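Local coordinates for protein putative glucoamylase (Bacteroides caccae ATCC 43185, PDB 4QT9) that is a putative glucoamylase with an alpha/alpha toroid fold, and so probably hydrolyses glycosidic bonds in a glucan or related carbohydrate, at residues Ile348-Glu353 / Ala399-Asn404; Lys129-Asp134 / His189-Tyr194. All coordinates share one frame; numbering follows the deposited sequence. Where two conformers were deposited one is given.

Contact 1: residues Ile348-Glu353 / Ala399-Asn404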
loop_
_atom_site.group_PDB
_atom_site.type_symbol
_atom_site.label_atom_id
_atom_site.label_comp_id
_atom_site.label_asym_id
_atom_site.label_seq_id
_atom_site.Cartn_x
_atom_site.Cartn_y
_atom_site.Cartn_z
ATOM N N ILE A 348 -8.026 7.862 -7.327
ATOM C CA ILE A 348 -9.012 8.955 -7.186
ATOM C C ILE A 348 -8.309 10.300 -6.868
ATOM O O ILE A 348 -8.751 11.343 -7.345
ATOM C CB ILE A 348 -10.110 8.617 -6.133
ATOM C CG1 ILE A 348 -11.257 9.661 -6.142
ATOM C CG2 ILE A 348 -9.521 8.396 -4.711
ATOM C CD1 ILE A 348 -12.569 9.200 -5.473
ATOM N N VAL A 349 -7.212 10.269 -6.096
ATOM C CA VAL A 349 -6.436 11.476 -5.718
ATOM C C VAL A 349 -5.755 12.129 -6.961
ATOM O O VAL A 349 -5.505 13.335 -6.952
ATOM C CB VAL A 349 -5.387 11.175 -4.615
ATOM C CG1 VAL A 349 -6.064 10.740 -3.318
ATOM C CG2 VAL A 349 -4.347 10.139 -5.077
ATOM N N TYR A 350 -5.476 11.330 -8.013
ATOM C CA TYR A 350 -4.830 11.772 -9.261
ATOM C C TYR A 350 -5.817 12.100 -10.380
ATOM O O TYR A 350 -5.618 13.099 -11.084
ATOM C CB TYR A 350 -3.876 10.688 -9.796
ATOM C CG TYR A 350 -2.831 10.262 -8.804
ATOM C CD1 TYR A 350 -1.911 11.176 -8.303
ATOM C CD2 TYR A 350 -2.752 8.941 -8.369
ATOM C CE1 TYR A 350 -0.964 10.800 -7.355
ATOM C CE2 TYR A 350 -1.797 8.548 -7.431
ATOM C CZ TYR A 350 -0.903 9.485 -6.930
ATOM O OH TYR A 350 0.074 9.118 -6.046
ATOM N N THR A 351 -6.807 11.208 -10.604
ATOM C CA THR A 351 -7.820 11.328 -11.668
ATOM C C THR A 351 -9.220 11.239 -11.026
ATOM O O THR A 351 -9.878 10.198 -11.134
ATOM C CB THR A 351 -7.577 10.249 -12.744
ATOM O OG1 THR A 351 -7.604 8.968 -12.104
ATOM C CG2 THR A 351 -6.241 10.434 -13.470
ATOM N N PRO A 352 -9.668 12.303 -10.302
ATOM C CA PRO A 352 -10.945 12.210 -9.574
ATOM C C PRO A 352 -12.160 11.821 -10.433
ATOM O O PRO A 352 -12.885 10.902 -10.056
ATOM C CB PRO A 352 -11.108 13.605 -8.967
ATOM C CG PRO A 352 -9.722 14.124 -8.839
ATOM C CD PRO A 352 -9.002 13.597 -10.034
ATOM N N GLU A 353 -12.362 12.477 -11.594
ATOM C CA GLU A 353 -13.512 12.220 -12.470
ATOM C C GLU A 353 -13.460 10.824 -13.092
ATOM O O GLU A 353 -14.466 10.117 -13.046
ATOM C CB GLU A 353 -13.652 13.294 -13.560
ATOM C CG GLU A 353 -14.076 14.668 -13.049
ATOM C CD GLU A 353 -15.348 14.753 -12.217
ATOM O OE1 GLU A 353 -16.384 14.185 -12.636
ATOM O OE2 GLU A 353 -15.308 15.408 -11.149
ATOM N N ALA A 399 -9.772 2.578 0.765
ATOM C CA ALA A 399 -10.244 3.315 1.944
ATOM C C ALA A 399 -9.385 4.525 2.220
ATOM O O ALA A 399 -9.912 5.592 2.488
ATOM C CB ALA A 399 -10.256 2.416 3.149
ATOM N N VAL A 400 -8.081 4.396 2.049
ATOM C CA VAL A 400 -7.135 5.467 2.365
ATOM C C VAL A 400 -7.133 6.575 1.291
ATOM O O VAL A 400 -7.234 7.761 1.640
ATOM C CB VAL A 400 -5.735 4.866 2.636
ATOM C CG1 VAL A 400 -4.703 5.964 2.936
ATOM C CG2 VAL A 400 -5.814 3.867 3.811
HETATM N N MSE A 401 -7.105 6.200 -0.002
HETATM C CA MSE A 401 -7.089 7.207 -1.063
HETATM C C MSE A 401 -8.421 7.983 -1.147
HETATM O O MSE A 401 -8.354 9.203 -1.398
HETATM C CB MSE A 401 -6.650 6.613 -2.384
HETATM C CG MSE A 401 -5.185 6.193 -2.322
HETATM SE SE MSE A 401 -3.963 7.675 -1.837
HETATM C CE MSE A 401 -2.549 7.413 -3.282
ATOM N N ILE A 402 -9.598 7.325 -0.866
ATOM C CA ILE A 402 -10.889 8.031 -0.838
ATOM C C ILE A 402 -10.819 9.078 0.299
ATOM O O ILE A 402 -11.226 10.232 0.108
ATOM C CB ILE A 402 -12.109 7.077 -0.699
ATOM C CG1 ILE A 402 -12.447 6.388 -2.045
ATOM C CG2 ILE A 402 -13.339 7.834 -0.186
ATOM C CD1 ILE A 402 -13.515 5.231 -1.918
ATOM N N GLU A 403 -10.270 8.679 1.469
ATOM C CA GLU A 403 -10.117 9.588 2.605
ATOM C C GLU A 403 -9.197 10.766 2.245
ATOM O O GLU A 403 -9.576 11.921 2.472
ATOM C CB GLU A 403 -9.595 8.867 3.857
ATOM C CG GLU A 403 -9.717 9.735 5.101
ATOM C CD GLU A 403 -11.144 10.156 5.416
ATOM O OE1 GLU A 403 -12.035 9.276 5.437
ATOM O OE2 GLU A 403 -11.382 11.374 5.582
ATOM N N ASN A 404 -8.026 10.484 1.655
ATOM C CA ASN A 404 -7.075 11.541 1.277
ATOM C C ASN A 404 -7.674 12.485 0.255
ATOM O O ASN A 404 -7.427 13.682 0.338
ATOM C CB ASN A 404 -5.735 10.989 0.775
ATOM C CG ASN A 404 -4.827 10.510 1.873
ATOM O OD1 ASN A 404 -4.867 11.005 2.991
ATOM N ND2 ASN A 404 -4.004 9.517 1.586
#
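Val-349 meets Met-401 at about a right angle, and both its methyls face the selenium. Met-401 is a selenomethionine. Its CG stands anti to its carbonyl carbon (chi1 -67°), and the chain bends at chi2 and chi3. This shape brings the selenium up to the valine, with Met-401 SE 4.0 Å from Val-349 CG1. The end methyl then lies against the other branch, Met-401 CE being 3.7 Å from Val-349 CG2. CG1 of Val-349 also dips to the helix backbone and sits 3.4 Å from Met-401 O. The same methyl also touches Asn-404 CB.

Ile-348 comes in beside Val-349 and also points toward helix 392-406. Its CG2 rests on the peptide between Met-401 and Ile-402, with Ile-348 CG2 3.6 Å from Met-401 O. Its longer branch makes a loose contact with the side chain of Ile-402, although Ile-402 itself points away. That contact holds for one conformer of each isoleucine and is doubtful.

Tyr-350 joins through the end of its ring. Val-349 CG2 lies 3.7 Å above the Tyr-350 ring plane, over its centre. This one methyl therefore meets both the tyrosine ring and Met-401 CE. Met-401 CE comes up to the ring obliquely, 4.2 Å from Tyr-350 OH. The hydroxyl is hydrogen-bonded to Ala-264 O.

No hydrogen bond joins the two segments, and every touching residue is buried. The contact is apolar packing of a helical turn, just before helix 352-364, on the side of helix 392-406 inside the alpha/alpha toroid. Helix 284-301 packs on Tyr-350, helix 409-415 brings Trp-411 to Val-349, and helix 21-37 meets Ile-348 and Ile-402.

Contact 2: residues Lys129-Asp134 / His189-Tyr194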
loop_
_atom_site.group_PDB
_atom_site.type_symbol
_atom_site.label_atom_id
_atom_site.label_comp_id
_atom_site.label_asym_id
_atom_site.label_seq_id
_atom_site.Cartn_x
_atom_site.Cartn_y
_atom_site.Cartn_z
ATOM N N LYS A 129 13.235 -19.446 1.548
ATOM C CA LYS A 129 14.297 -18.587 2.055
ATOM C C LYS A 129 13.785 -17.189 2.512
ATOM O O LYS A 129 14.552 -16.432 3.090
ATOM C CB LYS A 129 15.421 -18.488 1.019
ATOM C CG LYS A 129 16.073 -19.851 0.766
ATOM C CD LYS A 129 17.181 -19.803 -0.263
ATOM C CE LYS A 129 17.933 -21.112 -0.322
ATOM N NZ LYS A 129 19.059 -21.055 -1.296
ATOM N N ASP A 130 12.493 -16.895 2.334
ATOM C CA ASP A 130 11.884 -15.652 2.787
ATOM C C ASP A 130 11.160 -15.945 4.125
ATOM O O ASP A 130 9.929 -15.962 4.202
ATOM C CB ASP A 130 10.951 -15.079 1.694
ATOM C CG ASP A 130 10.397 -13.684 1.958
ATOM O OD1 ASP A 130 10.703 -13.105 3.036
ATOM O OD2 ASP A 130 9.639 -13.182 1.108
ATOM N N ASN A 131 11.956 -16.242 5.166
ATOM C CA ASN A 131 11.481 -16.613 6.511
ATOM C C ASN A 131 11.931 -15.582 7.570
ATOM O O ASN A 131 11.984 -15.878 8.750
ATOM C CB ASN A 131 12.023 -18.018 6.866
ATOM C CG ASN A 131 13.543 -18.114 6.985
ATOM O OD1 ASN A 131 14.303 -17.269 6.503
ATOM N ND2 ASN A 131 14.024 -19.172 7.590
ATOM N N GLY A 132 12.313 -14.398 7.136
ATOM C CA GLY A 132 12.813 -13.403 8.075
ATOM C C GLY A 132 12.179 -12.062 7.840
ATOM O O GLY A 132 10.979 -11.969 7.633
ATOM N N GLY A 133 12.987 -11.023 7.897
ATOM C CA GLY A 133 12.513 -9.671 7.676
ATOM C C GLY A 133 12.289 -9.377 6.208
ATOM O O GLY A 133 12.960 -9.931 5.333
ATOM N N ASP A 134 11.289 -8.545 5.955
ATOM C CA ASP A 134 10.875 -8.005 4.654
ATOM C C ASP A 134 10.798 -6.499 4.867
ATOM O O ASP A 134 9.877 -6.033 5.555
ATOM C CB ASP A 134 9.512 -8.628 4.237
ATOM C CG ASP A 134 9.025 -8.156 2.880
ATOM O OD1 ASP A 134 9.197 -6.938 2.565
ATOM O OD2 ASP A 134 8.488 -8.988 2.125
ATOM N N HIS A 189 15.238 -8.343 1.870
ATOM C CA HIS A 189 15.176 -9.378 2.899
ATOM C C HIS A 189 16.444 -9.670 3.650
ATOM O O HIS A 189 17.559 -9.491 3.161
ATOM C CB HIS A 189 14.753 -10.729 2.289
ATOM C CG HIS A 189 13.719 -10.649 1.217
ATOM N ND1 HIS A 189 14.079 -10.520 -0.109
ATOM C CD2 HIS A 189 12.374 -10.756 1.301
ATOM C CE1 HIS A 189 12.941 -10.555 -0.785
ATOM N NE2 HIS A 189 11.895 -10.656 0.028
ATOM N N TRP A 190 16.235 -10.242 4.831
ATOM C CA TRP A 190 17.251 -10.780 5.719
ATOM C C TRP A 190 16.643 -11.930 6.482
ATOM O O TRP A 190 15.548 -11.810 7.059
ATOM C CB TRP A 190 17.879 -9.748 6.678
ATOM C CG TRP A 190 18.922 -10.378 7.554
ATOM C CD1 TRP A 190 20.205 -10.681 7.203
ATOM C CD2 TRP A 190 18.724 -10.926 8.869
ATOM N NE1 TRP A 190 20.823 -11.367 8.216
ATOM C CE2 TRP A 190 19.946 -11.511 9.264
ATOM C CE3 TRP A 190 17.631 -10.974 9.755
ATOM C CZ2 TRP A 190 20.129 -12.089 10.532
ATOM C CZ3 TRP A 190 17.800 -11.570 11.001
ATOM C CH2 TRP A 190 19.037 -12.112 11.384
ATOM N N SER A 191 17.370 -13.044 6.500
ATOM C CA SER A 191 16.927 -14.248 7.185
ATOM C C SER A 191 17.919 -14.664 8.269
ATOM O O SER A 191 19.121 -14.668 7.998
ATOM C CB SER A 191 16.767 -15.383 6.185
ATOM O OG SER A 191 16.716 -16.624 6.871
ATOM N N PRO A 192 17.449 -15.106 9.455
ATOM C CA PRO A 192 18.396 -15.618 10.468
ATOM C C PRO A 192 19.046 -16.945 10.058
ATOM O O PRO A 192 20.112 -17.259 10.573
ATOM C CB PRO A 192 17.538 -15.807 11.731
ATOM C CG PRO A 192 16.187 -15.291 11.393
ATOM C CD PRO A 192 16.050 -15.204 9.914
ATOM N N THR A 193 18.419 -17.703 9.127
ATOM C CA THR A 193 18.899 -19.006 8.661
ATOM C C THR A 193 19.639 -18.887 7.320
ATOM O O THR A 193 20.715 -19.460 7.152
ATOM C CB THR A 193 17.697 -19.970 8.562
ATOM O OG1 THR A 193 17.131 -20.115 9.863
ATOM C CG2 THR A 193 18.068 -21.348 8.011
ATOM N N TYR A 194 19.044 -18.173 6.365
ATOM C CA TYR A 194 19.621 -18.058 5.031
ATOM C C TYR A 194 20.421 -16.751 4.774
ATOM O O TYR A 194 20.945 -16.586 3.670
ATOM C CB TYR A 194 18.508 -18.225 3.983
ATOM C CG TYR A 194 17.794 -19.560 4.076
ATOM C CD1 TYR A 194 18.369 -20.720 3.561
ATOM C CD2 TYR A 194 16.540 -19.663 4.674
ATOM C CE1 TYR A 194 17.713 -21.948 3.638
ATOM C CE2 TYR A 194 15.868 -20.884 4.743
ATOM C CZ TYR A 194 16.462 -22.024 4.230
ATOM O OH TYR A 194 15.806 -23.227 4.291
#
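Ser-191 OG donates to Asn-131 OD1 at 2.5 Å, a short bond that lies in the amide plane on a lone pair. The same OG accepts from two backbone amides, Thr-193 N and Tyr-194 N. Tyr-194 N lies 2.8 Å from Ser-191 OG in a nearly straight bond. Three bonds thus grip one hydroxyl. OG is anti to its own backbone N (chi1 163°), which turns it to Asn-131. An alanine in place of Ser-191 would probably leave Asn-131 OD1 without this donor and the turn amides of Thr-193 and Tyr-194 without their acceptor.

Gly-133 N donates to Trp-190 O at 2.8 Å. The return bond, Trp-190 N to Gly-133 O, is weak. Gly-133 with Trp-190 is the hydrogen-bonded pair of a two-stranded antiparallel sheet, and Asp-134 with His-189 is the non-hydrogen-bonded pair. The bonds Ser-191 OG accepts make an ST turn and an ST motif just beyond strand 189-190. At Gly-132 the chains are close, with Gly-132 CA 3.3 Å from Trp-190 O.

Lys-129 lies across one face of the Tyr-194 ring in a CH-pi contact. Lys-129 CG is 3.7 Å from the Tyr-194 ring centroid, 10° off the normal. Asn-131 OD1 sits at the edge of the same ring. The lysine's NZ reaches Glu-197 in a salt bridge, while Tyr-194 OH bonds to Gln-128. The Asp-130 carboxylate is turned 71° from the His-189 ring, with Asp-130 OD1 3.4 Å from His-189 CD2. Trp-190 meets the rings of Trp-177 and His-109 edge-to-face.

In the fold
Contact 2 closes before contact 1 opens, so the two follow in series along the chain. Their centres are 35 Å apart, with nearest atoms about 19 Å apart, on opposite sides of the centre of this single-chain assembly. They share no helix or strand. Contact 1 is wholly buried among helices and lies in the putative glucoamylase region. The chain between its segments holds helix 352-364 and short strands. Contact 2 is partly buried. Its intervening chain is largely helical and includes helices 135-152 and 157-172. Contact 1 thus sets the turn leading into one helix on another helix of the toroid, while contact 2 pairs two short strands in the chain between helices.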